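Local coordinates for protein beta-galactosidase (PDB 4MAD) that probably hydrolyses terminal non-reducing beta-D-galactose units from beta-D-galactosides, as a member of glycoside hydrolase family 35, at residues 153-156 against 161-164; 38-43 against 88-93; 118-123 against 385-390; 459-464 against 468-473; 167-172 against 179-184. One frame throughout, in Å; residues are numbered along the deposited sequence.

Contact 1: residues 153-156 against 161-164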
# COMPACT_ATOMS: atom_id res chain seq x y z
N ARG A 153 10.98 21.38 3.82
CA ARG A 153 11.73 22.28 4.66
C ARG A 153 10.90 23.48 5.18
O ARG A 153 10.94 23.78 6.33
CB ARG A 153 12.97 22.75 3.93
CG ARG A 153 14.01 23.30 4.81
CD ARG A 153 15.35 23.37 4.09
NE ARG A 153 15.97 22.06 4.06
CZ ARG A 153 16.45 21.43 2.98
NH1 ARG A 153 16.41 21.93 1.78
NH2 ARG A 153 16.94 20.24 3.15
N PRO A 154 10.09 24.07 4.34
CA PRO A 154 9.27 25.20 4.73
C PRO A 154 8.28 24.78 5.80
O PRO A 154 7.71 25.63 6.44
CB PRO A 154 8.50 25.50 3.48
CG PRO A 154 9.27 25.03 2.46
CD PRO A 154 9.90 23.79 2.93
N LEU A 155 8.03 23.49 5.92
CA LEU A 155 7.00 22.97 6.82
C LEU A 155 7.47 22.53 8.20
O LEU A 155 6.68 22.22 9.05
CB LEU A 155 6.19 21.88 6.14
CG LEU A 155 5.42 22.25 4.89
CD1 LEU A 155 4.98 21.02 4.22
CD2 LEU A 155 4.27 23.19 5.20
N LEU A 156 8.77 22.58 8.39
CA LEU A 156 9.37 22.30 9.66
C LEU A 156 9.01 23.32 10.73
O LEU A 156 8.89 24.47 10.48
CB LEU A 156 10.88 22.16 9.51
CG LEU A 156 11.39 21.13 8.53
CD1 LEU A 156 12.83 21.36 8.26
CD2 LEU A 156 11.16 19.72 9.01
N GLY A 161 6.42 25.90 10.52
CA GLY A 161 5.49 24.91 10.03
C GLY A 161 5.09 23.94 11.12
O GLY A 161 5.58 24.04 12.19
N PRO A 162 4.22 23.00 10.80
CA PRO A 162 3.64 22.10 11.78
C PRO A 162 4.40 20.83 12.09
O PRO A 162 4.01 20.10 12.93
CB PRO A 162 2.33 21.72 11.12
CG PRO A 162 2.60 21.75 9.75
CD PRO A 162 3.61 22.79 9.50
N ILE A 163 5.47 20.59 11.37
CA ILE A 163 6.19 19.35 11.56
C ILE A 163 7.15 19.42 12.72
O ILE A 163 8.20 20.00 12.62
CB ILE A 163 7.07 19.01 10.34
CG1 ILE A 163 6.26 18.83 9.07
CG2 ILE A 163 7.84 17.81 10.61
CD1 ILE A 163 7.07 18.59 7.90
N ILE A 164 6.78 18.79 13.80
CA ILE A 164 7.56 18.75 15.02
C ILE A 164 8.53 17.56 15.26
O ILE A 164 9.43 17.64 16.03
CB ILE A 164 6.62 18.88 16.23
CG1 ILE A 164 5.64 17.76 16.25
CG2 ILE A 164 5.87 20.12 16.15
CD1 ILE A 164 4.90 17.67 17.44
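Leu155 and Gly161 bring their CA atoms to 4.0 Å where the chain leaves the 3-10 turn 153-155 and doubles back toward a strand. Two backbone hydrogen bonds close this tight loop, and Leu156 and Ile163 form a single beta bridge. Ile163 N reaches Leu155 O at 3.1 Å, almost straight at 164°, and Gly161 N meets Leu156 O at 2.9 Å. Leu155 O also receives a CA-H...O contact from Gly161 CA at 3.1 Å; a side chain at Gly161 would run into this same oxygen. The loop joins helix 135-152 to strand 163-167 of the (β/α)8 barrel, at the start of the strand. Ile163 turns toward segment 153-156. With CG1 beside the backbone N and opposite the carbonyl carbon (chi1 -61°), CD1 is carried to Leu155 CB at 3.8 Å, while CG2 meets Leu156 CD2 at 4.2 Å as the two side chains cross obliquely. Replacing Ile163 by alanine would probably leave a gap beside Leu155 CB and Leu156 CD2, costing each one apolar neighbour. Pro162 lays its CD beside Leu155 O at 3.2 Å, and the Leu155 and Pro162 side chains both rest on Ile91 of helix 87-97.

Contact 2: residues 38-43 against 88-93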
# COMPACT_ATOMS: atom_id res chain seq x y z
N MET A 38 -2.63 8.87 9.55
CA MET A 38 -3.33 8.98 8.32
C MET A 38 -2.32 9.18 7.18
O MET A 38 -1.49 10.00 7.27
CB MET A 38 -4.30 10.14 8.34
CG MET A 38 -4.97 10.36 7.05
SD MET A 38 -6.07 11.81 7.02
CE MET A 38 -6.47 11.81 5.29
N HIS A 39 -2.45 8.40 6.14
CA HIS A 39 -1.51 8.48 5.04
C HIS A 39 -2.07 9.27 3.86
O HIS A 39 -3.09 8.93 3.35
CB HIS A 39 -1.23 7.09 4.55
CG HIS A 39 -0.63 6.19 5.57
ND1 HIS A 39 -0.05 6.66 6.72
CD2 HIS A 39 -0.55 4.85 5.63
CE1 HIS A 39 0.38 5.64 7.43
NE2 HIS A 39 0.06 4.53 6.80
N TYR A 40 -1.39 10.30 3.44
CA TYR A 40 -1.95 11.13 2.40
C TYR A 40 -2.27 10.28 1.17
O TYR A 40 -3.16 10.56 0.45
CB TYR A 40 -1.05 12.32 2.04
CG TYR A 40 0.33 11.93 1.69
CD1 TYR A 40 0.73 11.84 0.40
CD2 TYR A 40 1.22 11.66 2.65
CE1 TYR A 40 2.00 11.42 0.08
CE2 TYR A 40 2.51 11.27 2.35
CZ TYR A 40 2.89 11.12 1.04
OH TYR A 40 4.14 10.73 0.72
N PHE A 41 -1.48 9.25 0.97
CA PHE A 41 -1.48 8.49 -0.28
C PHE A 41 -2.59 7.49 -0.33
O PHE A 41 -2.74 6.81 -1.29
CB PHE A 41 -0.15 7.86 -0.57
CG PHE A 41 0.51 7.17 0.59
CD1 PHE A 41 0.29 5.84 0.82
CD2 PHE A 41 1.35 7.84 1.45
CE1 PHE A 41 0.93 5.22 1.80
CE2 PHE A 41 1.95 7.20 2.44
CZ PHE A 41 1.73 5.90 2.62
N ARG A 42 -3.35 7.46 0.74
CA ARG A 42 -4.43 6.51 0.86
C ARG A 42 -5.86 7.11 0.85
O ARG A 42 -6.78 6.41 0.98
CB ARG A 42 -4.20 5.63 2.07
CG ARG A 42 -3.20 4.56 1.80
CD ARG A 42 -2.82 3.74 3.01
NE ARG A 42 -2.37 2.41 2.68
CZ ARG A 42 -1.33 1.79 3.22
NH1 ARG A 42 -0.63 2.37 4.15
NH2 ARG A 42 -1.05 0.55 2.85
N THR A 43 -5.98 8.43 0.68
CA THR A 43 -7.27 9.08 0.55
C THR A 43 -7.19 10.12 -0.57
O THR A 43 -6.23 10.75 -0.68
CB THR A 43 -7.68 9.69 1.89
OG1 THR A 43 -7.92 8.65 2.82
CG2 THR A 43 -8.89 10.57 1.72
N VAL A 88 2.93 18.25 0.43
CA VAL A 88 2.88 19.58 0.96
C VAL A 88 1.44 20.07 1.26
O VAL A 88 1.16 20.59 2.30
CB VAL A 88 3.65 20.51 0.06
CG1 VAL A 88 3.50 21.92 0.47
CG2 VAL A 88 5.08 20.15 0.08
N ARG A 89 0.52 19.85 0.35
CA ARG A 89 -0.85 20.23 0.54
C ARG A 89 -1.43 19.50 1.74
O ARG A 89 -2.12 20.07 2.51
CB ARG A 89 -1.62 19.91 -0.71
CG ARG A 89 -3.11 20.24 -0.63
CD ARG A 89 -3.87 19.75 -1.83
NE ARG A 89 -5.31 19.80 -1.61
CZ ARG A 89 -6.21 19.50 -2.50
NH1 ARG A 89 -5.86 19.10 -3.70
NH2 ARG A 89 -7.49 19.62 -2.18
N PHE A 90 -1.11 18.23 1.86
CA PHE A 90 -1.69 17.46 2.93
C PHE A 90 -1.26 18.03 4.26
O PHE A 90 -2.06 18.28 5.11
CB PHE A 90 -1.25 16.00 2.81
CG PHE A 90 -1.61 15.17 4.01
CD1 PHE A 90 -2.85 14.70 4.19
CD2 PHE A 90 -0.68 14.84 4.94
CE1 PHE A 90 -3.17 13.96 5.26
CE2 PHE A 90 -1.00 14.10 6.01
CZ PHE A 90 -2.22 13.67 6.16
N ILE A 91 0.04 18.26 4.38
CA ILE A 91 0.56 18.82 5.60
C ILE A 91 0.04 20.24 5.94
O ILE A 91 -0.31 20.51 7.03
CB ILE A 91 2.08 18.78 5.60
CG1 ILE A 91 2.55 17.32 5.53
CG2 ILE A 91 2.62 19.52 6.80
CD1 ILE A 91 3.98 17.17 5.57
N LYS A 92 -0.06 21.09 4.95
CA LYS A 92 -0.69 22.39 5.14
C LYS A 92 -2.14 22.24 5.57
O LYS A 92 -2.61 23.03 6.28
CB LYS A 92 -0.63 23.21 3.89
CG LYS A 92 0.70 23.80 3.67
CD LYS A 92 0.78 24.41 2.31
CE LYS A 92 1.93 25.30 2.21
NZ LYS A 92 1.82 26.08 1.01
N THR A 93 -2.81 21.21 5.12
CA THR A 93 -4.15 20.97 5.54
C THR A 93 -4.24 20.66 7.04
O THR A 93 -5.12 21.12 7.72
CB THR A 93 -4.88 19.95 4.68
OG1 THR A 93 -4.75 20.30 3.32
CG2 THR A 93 -6.35 19.86 5.05
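Tyr40 sets its CB over one face of the Phe90 ring, 3.5 Å from Phe90 CG, a CH-pi contact displaced toward the rim. Its chi1 of 53° wedges CG between the backbone N and carbonyl carbon and leads the phenol away from Phe90. The two rings are therefore set obliquely, their planes at 44° and centroids 5.9 Å apart, and neither stack nor meet edge to face. The phenol is fixed at its far end, where Tyr40 OH hydrogen-bonds to His72 and to the backbone N of Ala68. One face of its ring carries Phe41 CD2, 3.6 Å above the Tyr40 ring plane. The contact joins the end of strand 34-38, the first strand of the (β/α)8 barrel, to helix 87-97 in the surrounding helical layer; Phe90 reaches inward from that helix and also touches Thr65 of strand 62-66. Met38, extended throughout, comes to the rim of the same ring as a Met-aromatic contact: Met38 SD lies 5.3 Å from the Phe90 centroid, nearly in the ring plane, and Met38 CE is 3.9 Å from Phe90 CE1. A leucine in place of Phe90 would probably deprive Met38 of its aromatic edge and Tyr40 CB of the face beneath it. Trp48 meets Phe90 in an edge-to-face pair, adding another aromatic neighbour from helix 48-58.

Contact 3: residues 118-123 against 385-390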
# COMPACT_ATOMS: atom_id res chain seq x y z
N PHE A 118 9.50 1.28 -1.30
CA PHE A 118 10.66 1.33 -2.19
C PHE A 118 10.18 1.36 -3.65
O PHE A 118 9.35 0.67 -3.98
CB PHE A 118 11.55 0.10 -2.02
CG PHE A 118 12.50 0.14 -0.87
CD1 PHE A 118 13.04 1.30 -0.40
CD2 PHE A 118 12.90 -1.02 -0.29
CE1 PHE A 118 13.92 1.30 0.61
CE2 PHE A 118 13.79 -1.00 0.73
CZ PHE A 118 14.29 0.17 1.17
N PRO A 119 10.78 2.16 -4.50
CA PRO A 119 10.48 2.14 -5.92
C PRO A 119 10.93 0.86 -6.57
O PRO A 119 11.92 0.42 -6.19
CB PRO A 119 11.33 3.27 -6.48
CG PRO A 119 11.70 4.08 -5.34
CD PRO A 119 11.73 3.22 -4.16
N TYR A 120 10.25 0.40 -7.59
CA TYR A 120 10.47 -0.90 -8.19
C TYR A 120 11.89 -0.91 -8.74
O TYR A 120 12.51 -1.89 -8.76
CB TYR A 120 9.46 -1.19 -9.30
CG TYR A 120 9.82 -0.52 -10.56
CD1 TYR A 120 10.46 -1.21 -11.56
CD2 TYR A 120 9.59 0.81 -10.76
CE1 TYR A 120 10.83 -0.60 -12.72
CE2 TYR A 120 9.97 1.41 -11.94
CZ TYR A 120 10.59 0.70 -12.91
OH TYR A 120 10.95 1.33 -14.04
N TRP A 121 12.35 0.24 -9.17
CA TRP A 121 13.62 0.37 -9.84
C TRP A 121 14.85 0.17 -9.00
O TRP A 121 15.91 0.07 -9.55
CB TRP A 121 13.72 1.62 -10.72
CG TRP A 121 13.53 2.83 -10.04
CD1 TRP A 121 12.40 3.48 -9.97
CD2 TRP A 121 14.47 3.54 -9.28
NE1 TRP A 121 12.54 4.58 -9.23
CE2 TRP A 121 13.82 4.65 -8.77
CE3 TRP A 121 15.80 3.35 -8.98
CZ2 TRP A 121 14.45 5.57 -7.98
CZ3 TRP A 121 16.41 4.24 -8.20
CH2 TRP A 121 15.75 5.35 -7.69
N LEU A 122 14.70 0.13 -7.69
CA LEU A 122 15.80 -0.26 -6.87
C LEU A 122 16.23 -1.66 -7.25
O LEU A 122 17.37 -1.98 -7.18
CB LEU A 122 15.44 -0.23 -5.39
CG LEU A 122 15.22 1.16 -4.82
CD1 LEU A 122 14.95 1.22 -3.32
CD2 LEU A 122 16.26 2.08 -5.22
N LEU A 123 15.30 -2.49 -7.62
CA LEU A 123 15.60 -3.89 -7.85
C LEU A 123 16.65 -4.12 -8.96
O LEU A 123 17.26 -5.15 -9.02
CB LEU A 123 14.35 -4.70 -8.08
CG LEU A 123 13.57 -4.99 -6.81
CD1 LEU A 123 12.19 -5.38 -7.10
CD2 LEU A 123 14.24 -6.02 -5.99
N PRO A 385 12.42 -10.62 -15.11
CA PRO A 385 11.32 -10.14 -14.28
C PRO A 385 10.91 -8.73 -14.74
O PRO A 385 11.66 -8.08 -15.37
CB PRO A 385 11.93 -10.09 -12.89
CG PRO A 385 13.36 -10.01 -13.13
CD PRO A 385 13.68 -10.65 -14.37
N MET A 386 9.71 -8.29 -14.40
CA MET A 386 9.13 -7.13 -15.04
C MET A 386 9.92 -5.84 -14.83
O MET A 386 9.86 -4.96 -15.58
CB MET A 386 7.66 -6.94 -14.63
CG MET A 386 7.50 -6.58 -13.25
SD MET A 386 5.78 -6.09 -12.94
CE MET A 386 4.88 -7.47 -13.50
N GLU A 387 10.64 -5.77 -13.73
CA GLU A 387 11.41 -4.59 -13.43
C GLU A 387 12.48 -4.33 -14.51
O GLU A 387 12.87 -3.22 -14.76
CB GLU A 387 12.05 -4.73 -12.07
CG GLU A 387 11.10 -4.89 -10.96
CD GLU A 387 10.72 -6.31 -10.65
OE1 GLU A 387 11.29 -7.16 -11.29
OE2 GLU A 387 9.89 -6.56 -9.78
N LYS A 388 12.96 -5.41 -15.08
CA LYS A 388 14.00 -5.34 -16.12
C LYS A 388 13.49 -4.78 -17.43
O LYS A 388 14.27 -4.47 -18.30
CB LYS A 388 14.68 -6.68 -16.36
CG LYS A 388 15.44 -7.17 -15.21
CD LYS A 388 16.76 -6.61 -15.10
CE LYS A 388 17.66 -7.04 -16.23
NZ LYS A 388 18.99 -6.35 -16.19
N TYR A 389 12.18 -4.79 -17.58
CA TYR A 389 11.54 -4.28 -18.74
C TYR A 389 11.01 -2.86 -18.45
O TYR A 389 10.35 -2.32 -19.23
CB TYR A 389 10.43 -5.19 -19.23
CG TYR A 389 10.87 -6.59 -19.59
CD1 TYR A 389 11.73 -6.82 -20.64
CD2 TYR A 389 10.42 -7.67 -18.91
CE1 TYR A 389 12.12 -8.06 -20.96
CE2 TYR A 389 10.80 -8.91 -19.25
CZ TYR A 389 11.67 -9.11 -20.30
OH TYR A 389 12.10 -10.34 -20.66
N GLY A 390 11.39 -2.31 -17.32
CA GLY A 390 10.93 -1.01 -16.90
C GLY A 390 9.55 -0.91 -16.31
O GLY A 390 8.98 0.13 -16.35
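Tyr120 and Glu387 lie alongside, pointing opposite ways, with ring and carboxylate planes only 24° apart, where two short 3-10 turns join the (β/α)8 barrel to the first all-beta domain. The approach is at the ring's edge: Tyr120 CD1 lies 3.8 Å from Glu387 CG, close to the ring plane. One face of the phenol carries CB of the adjacent Trp121, 3.9 Å above the Tyr120 ring plane and over its centre. Glu387 bends at chi2 (89°), which swings its carboxylate away from the phenol and across Leu123, bringing OE2 to 3.7 Å from Leu123 CD1. The acid thus has an apolar neighbour in this contact, yet OE2 is held by a salt bridge to Arg461 and a hydrogen bond from the backbone N of Lys472. These partners probably favour its charged form. Leu123 is tied to the same region through its carbonyl, which is hydrogen-bonded to the hydroxyl of Tyr471. At the far end of the phenol, the 385-390 turn finishes with Gly390, whose positive phi suits glycine. Tyr120 OH hydrogen-bonds to Glu75 OE1 and lies 3.3 Å from Gly390 O.

Contact 4: residues 459-464 against 468-473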
# COMPACT_ATOMS: atom_id res chain seq x y z
N MET A 459 1.11 -9.32 -7.81
CA MET A 459 0.04 -9.19 -6.84
C MET A 459 0.38 -8.27 -5.66
O MET A 459 -0.36 -8.16 -4.74
CB MET A 459 -0.39 -10.56 -6.35
CG MET A 459 -0.91 -11.46 -7.42
SD MET A 459 -1.37 -13.08 -6.82
CE MET A 459 -2.84 -12.70 -6.02
N GLY A 460 1.55 -7.67 -5.76
CA GLY A 460 2.13 -6.80 -4.78
C GLY A 460 3.44 -7.19 -4.11
O GLY A 460 3.55 -8.27 -3.65
N ARG A 461 4.39 -6.27 -4.13
CA ARG A 461 5.69 -6.53 -3.59
C ARG A 461 5.67 -6.56 -2.08
O ARG A 461 5.14 -5.72 -1.48
CB ARG A 461 6.76 -5.55 -4.09
CG ARG A 461 7.10 -5.65 -5.55
CD ARG A 461 8.39 -4.97 -6.00
NE ARG A 461 8.56 -5.12 -7.43
CZ ARG A 461 7.84 -4.47 -8.30
NH1 ARG A 461 6.96 -3.59 -7.87
NH2 ARG A 461 8.01 -4.66 -9.56
N ILE A 462 6.30 -7.58 -1.53
CA ILE A 462 6.45 -7.81 -0.13
C ILE A 462 7.05 -6.59 0.55
O ILE A 462 7.89 -5.96 0.05
CB ILE A 462 7.34 -9.04 0.13
CG1 ILE A 462 6.57 -10.29 -0.20
CG2 ILE A 462 7.77 -9.11 1.56
CD1 ILE A 462 7.39 -11.47 -0.45
N ASN A 463 6.49 -6.28 1.69
CA ASN A 463 6.83 -5.08 2.42
C ASN A 463 7.41 -5.27 3.82
O ASN A 463 7.59 -4.35 4.48
CB ASN A 463 5.64 -4.12 2.51
CG ASN A 463 4.49 -4.66 3.35
OD1 ASN A 463 4.46 -4.53 4.59
ND2 ASN A 463 3.55 -5.24 2.67
N TYR A 464 7.63 -6.50 4.22
CA TYR A 464 8.13 -6.81 5.51
C TYR A 464 8.79 -8.18 5.46
O TYR A 464 8.30 -9.04 4.83
CB TYR A 464 6.99 -6.87 6.54
CG TYR A 464 7.44 -7.18 7.93
CD1 TYR A 464 7.87 -6.18 8.78
CD2 TYR A 464 7.42 -8.47 8.41
CE1 TYR A 464 8.31 -6.46 10.03
CE2 TYR A 464 7.85 -8.76 9.67
CZ TYR A 464 8.27 -7.75 10.48
OH TYR A 464 8.67 -8.04 11.73
N VAL A 468 12.01 -9.63 1.12
CA VAL A 468 11.65 -8.34 0.54
C VAL A 468 12.25 -8.07 -0.80
O VAL A 468 11.79 -7.23 -1.48
CB VAL A 468 11.95 -7.17 1.48
CG1 VAL A 468 13.40 -7.03 1.67
CG2 VAL A 468 11.41 -5.92 0.94
N VAL A 469 13.28 -8.81 -1.17
CA VAL A 469 13.85 -8.59 -2.48
C VAL A 469 12.99 -9.39 -3.43
O VAL A 469 13.25 -10.52 -3.71
CB VAL A 469 15.30 -9.05 -2.56
CG1 VAL A 469 15.79 -8.97 -3.95
CG2 VAL A 469 16.16 -8.26 -1.68
N ASP A 470 11.94 -8.76 -3.89
CA ASP A 470 10.79 -9.44 -4.42
C ASP A 470 10.57 -9.05 -5.87
O ASP A 470 9.86 -8.16 -6.15
CB ASP A 470 9.56 -9.11 -3.57
CG ASP A 470 8.37 -9.96 -3.91
OD1 ASP A 470 8.52 -11.00 -4.48
OD2 ASP A 470 7.30 -9.62 -3.51
N TYR A 471 11.29 -9.72 -6.76
CA TYR A 471 11.14 -9.52 -8.18
C TYR A 471 9.81 -10.06 -8.64
O TYR A 471 9.40 -11.05 -8.19
CB TYR A 471 12.24 -10.23 -8.98
CG TYR A 471 13.61 -9.64 -8.82
CD1 TYR A 471 14.01 -8.58 -9.57
CD2 TYR A 471 14.48 -10.14 -7.91
CE1 TYR A 471 15.21 -8.06 -9.46
CE2 TYR A 471 15.71 -9.61 -7.77
CZ TYR A 471 16.06 -8.57 -8.54
OH TYR A 471 17.27 -8.04 -8.39
N LYS A 472 9.20 -9.41 -9.59
CA LYS A 472 7.92 -9.81 -10.09
C LYS A 472 7.94 -10.21 -11.60
O LYS A 472 8.80 -9.79 -12.34
CB LYS A 472 6.90 -8.73 -9.75
CG LYS A 472 6.86 -8.41 -8.31
CD LYS A 472 6.39 -9.55 -7.55
CE LYS A 472 5.57 -9.14 -6.34
NZ LYS A 472 5.32 -10.18 -5.42
N GLY A 473 7.00 -11.05 -11.99
CA GLY A 473 7.02 -11.69 -13.29
C GLY A 473 7.53 -13.09 -13.15
O GLY A 473 7.11 -13.81 -12.31
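Asp470 OD2 is gripped by two donors. Ile462 N approaches the anti lone pair of Asp470 OD2 at 3.0 Å, nearly straight at 172°, and Lys472 NZ forms a salt bridge to Asp470 OD2 at 2.8 Å from above the carboxylate plane. That bridge lies within 468-473 and positions the ammonium, which crosses to the other segment at Gly460 O, Lys472 NZ lying 3.1 Å from that oxygen and well above the carbonyl plane. Bends at chi2 and chi3 fold the Lys472 chain back to make this possible. Ile462 crosses Asp470 at about a right angle, its CG1 3.5 Å from Asp470 OD2. Arg461 runs past Lys472 in the opposite direction: Lys472 CG sits over one face of the guanidinium, 3.8 Å from Arg461 NE, while Asp470 O lies at the guanidinium edge. Val468 CG2 lies against Ile462 O at 3.6 Å, a buried oxygen with no polar partner in the model. Farther out, Arg434 holds the other Asp470 oxygen, Asp418 gives Lys472 a second carboxylate, and Glu114 and Glu387 pair with Arg461. Such surroundings would probably keep the lysine protonated. This is a loop cross-linked by salt bridges between strands 449-457 and 473-480 of the first all-beta domain; it reaches the barrel and carries Tyr464, which with Glu112 and Trp252 lines a pocket holding 2-(2-methoxyethoxy)ethanol.

Contact 5: residues 167-172 against 179-184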
# COMPACT_ATOMS: atom_id res chain seq x y z
N GLN A 167 10.69 10.43 12.07
CA GLN A 167 11.24 9.12 12.35
C GLN A 167 12.39 8.79 11.43
O GLN A 167 12.31 9.10 10.31
CB GLN A 167 10.20 8.04 12.19
CG GLN A 167 10.58 6.74 12.80
CD GLN A 167 9.55 5.67 12.62
OE1 GLN A 167 9.51 5.03 11.59
NE2 GLN A 167 8.73 5.48 13.60
N ILE A 168 13.40 8.14 11.95
CA ILE A 168 14.54 7.79 11.17
C ILE A 168 14.37 6.51 10.43
O ILE A 168 14.32 6.55 9.27
CB ILE A 168 15.85 7.89 11.93
CG1 ILE A 168 16.12 9.37 12.23
CG2 ILE A 168 16.93 7.30 11.12
CD1 ILE A 168 17.04 9.61 13.25
N GLU A 169 14.25 5.36 10.99
CA GLU A 169 14.02 4.39 9.87
C GLU A 169 12.60 3.99 10.21
O GLU A 169 11.85 4.71 10.73
CB GLU A 169 15.03 3.26 9.91
CG GLU A 169 15.71 2.89 8.62
CD GLU A 169 15.17 1.61 8.06
OE1 GLU A 169 14.30 1.00 8.65
OE2 GLU A 169 15.61 1.24 7.00
N ASN A 170 12.26 2.82 9.81
CA ASN A 170 11.20 2.11 10.47
C ASN A 170 11.31 0.71 11.00
O ASN A 170 11.60 -0.18 10.28
CB ASN A 170 10.14 2.18 9.39
CG ASN A 170 8.78 1.77 9.88
OD1 ASN A 170 8.12 2.53 10.49
ND2 ASN A 170 8.40 0.55 9.64
N GLU A 171 11.14 0.57 12.31
CA GLU A 171 11.23 -0.74 12.90
C GLU A 171 12.49 -1.48 12.39
O GLU A 171 12.42 -2.60 12.00
CB GLU A 171 9.95 -1.53 12.63
CG GLU A 171 8.77 -1.12 13.44
CD GLU A 171 7.60 -2.12 13.47
OE1 GLU A 171 7.43 -2.83 12.48
OE2 GLU A 171 6.88 -2.16 14.48
N TYR A 172 13.62 -0.79 12.39
CA TYR A 172 14.81 -1.35 11.78
C TYR A 172 15.24 -2.65 12.43
O TYR A 172 15.71 -3.52 11.78
CB TYR A 172 15.95 -0.38 11.68
CG TYR A 172 17.12 -0.93 10.92
CD1 TYR A 172 17.05 -1.20 9.57
CD2 TYR A 172 18.30 -1.26 11.56
CE1 TYR A 172 18.10 -1.72 8.90
CE2 TYR A 172 19.34 -1.80 10.88
CZ TYR A 172 19.24 -2.01 9.55
OH TYR A 172 20.28 -2.52 8.87
N GLN A 179 24.45 -0.54 12.21
CA GLN A 179 24.59 0.71 12.90
C GLN A 179 25.20 1.80 12.04
O GLN A 179 24.81 2.92 12.13
CB GLN A 179 25.19 0.54 14.30
CG GLN A 179 25.23 1.78 15.16
CD GLN A 179 23.92 2.17 15.80
OE1 GLN A 179 23.00 1.39 15.92
NE2 GLN A 179 23.87 3.39 16.24
N LYS A 180 26.12 1.45 11.18
CA LYS A 180 26.67 2.42 10.30
C LYS A 180 25.58 2.98 9.42
O LYS A 180 25.57 4.13 9.16
CB LYS A 180 27.76 1.82 9.44
CG LYS A 180 29.10 1.77 10.07
CD LYS A 180 30.21 1.51 9.06
CE LYS A 180 30.60 2.75 8.28
NZ LYS A 180 31.84 3.46 8.75
N TYR A 181 24.72 2.13 8.93
CA TYR A 181 23.60 2.59 8.13
C TYR A 181 22.67 3.52 8.91
O TYR A 181 22.32 4.55 8.43
CB TYR A 181 22.78 1.39 7.69
CG TYR A 181 21.40 1.67 7.11
CD1 TYR A 181 21.19 2.60 6.16
CD2 TYR A 181 20.32 0.95 7.51
CE1 TYR A 181 19.94 2.81 5.64
CE2 TYR A 181 19.10 1.18 7.02
CZ TYR A 181 18.90 2.09 6.08
OH TYR A 181 17.67 2.28 5.61
N LEU A 182 22.31 3.14 10.12
CA LEU A 182 21.42 3.96 10.91
C LEU A 182 22.04 5.33 11.21
O LEU A 182 21.41 6.33 11.14
CB LEU A 182 21.06 3.27 12.20
CG LEU A 182 20.18 2.04 12.10
CD1 LEU A 182 19.97 1.38 13.44
CD2 LEU A 182 18.90 2.37 11.48
N GLN A 183 23.31 5.33 11.54
CA GLN A 183 24.03 6.54 11.81
C GLN A 183 24.12 7.42 10.61
O GLN A 183 23.98 8.58 10.69
CB GLN A 183 25.39 6.27 12.45
CG GLN A 183 25.24 5.68 13.82
CD GLN A 183 26.50 5.57 14.59
OE1 GLN A 183 27.45 6.18 14.27
NE2 GLN A 183 26.50 4.74 15.60
N TYR A 184 24.34 6.82 9.46
CA TYR A 184 24.39 7.60 8.28
C TYR A 184 23.03 8.23 7.98
O TYR A 184 22.92 9.36 7.58
CB TYR A 184 24.80 6.73 7.14
CG TYR A 184 24.96 7.48 5.87
CD1 TYR A 184 26.16 8.05 5.55
CD2 TYR A 184 23.91 7.66 5.03
CE1 TYR A 184 26.32 8.75 4.41
CE2 TYR A 184 24.06 8.35 3.87
CZ TYR A 184 25.27 8.91 3.56
OH TYR A 184 25.45 9.63 2.41
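Tyr181, early in helix 179-192, donates its hydroxyl proton to Glu169: Tyr181 OH lies 2.7 Å from Glu169 OE2 and uses the anti lone pair of that oxygen. The carboxylate stands almost upright to the phenol, planes 82° apart, with OE2 near the ring plane at its edge. With CG anti to the backbone N (chi1 166°), the Tyr181 ring extends toward segment 167-172 and also turns its edge to the face of Tyr172. That pair is an offset edge-to-face contact, centroids 5.3 Å apart and planes at 64°, in which Tyr181 CE2 approaches Tyr172 CE1 to 3.6 Å. The loop so held follows strand 163-167, the fourth of the (β/α)8 barrel, and bears Asn170 and Glu171, the Asn-Glu pair of clan GH-A; Glu171 is the predicted proton donor. Two residues before Glu171, Glu169 OE1 accepts a hydrogen bond from Asn170 N at 3.0 Å and pairs with Arg131. Next along the helix, Leu182 brings both methyls against the CG-CD2 side of Tyr172, its CD1 3.6 Å from Tyr172 CD2 and its CD2 3.8 Å from Tyr172 CG. The Tyr172 hydroxyl is hydrogen-bonded to the backbone O of Arg131.

How the contacts relate
From the N terminus, contact 2 closes first, joining the end of the first barrel strand to helix 87-97. Contact 3 then opens at 118-123 and closes only at 385-390, and within its long span lie the short loops of contacts 1 and 5, at the beginning and beyond the end of strand 163-167. Contact 4 follows in the first all-beta domain. None of the loops cross. Contacts 1 and 2 touch through helix 87-97, with Ile163 CD1 4.1 Å from Ile91 CD1. Contacts 3 and 4 share a domain junction, where Met386 N and Lys472 O form a probable hydrogen bond at 2.7 Å. Contacts 1, 2 and 5 stay within the barrel.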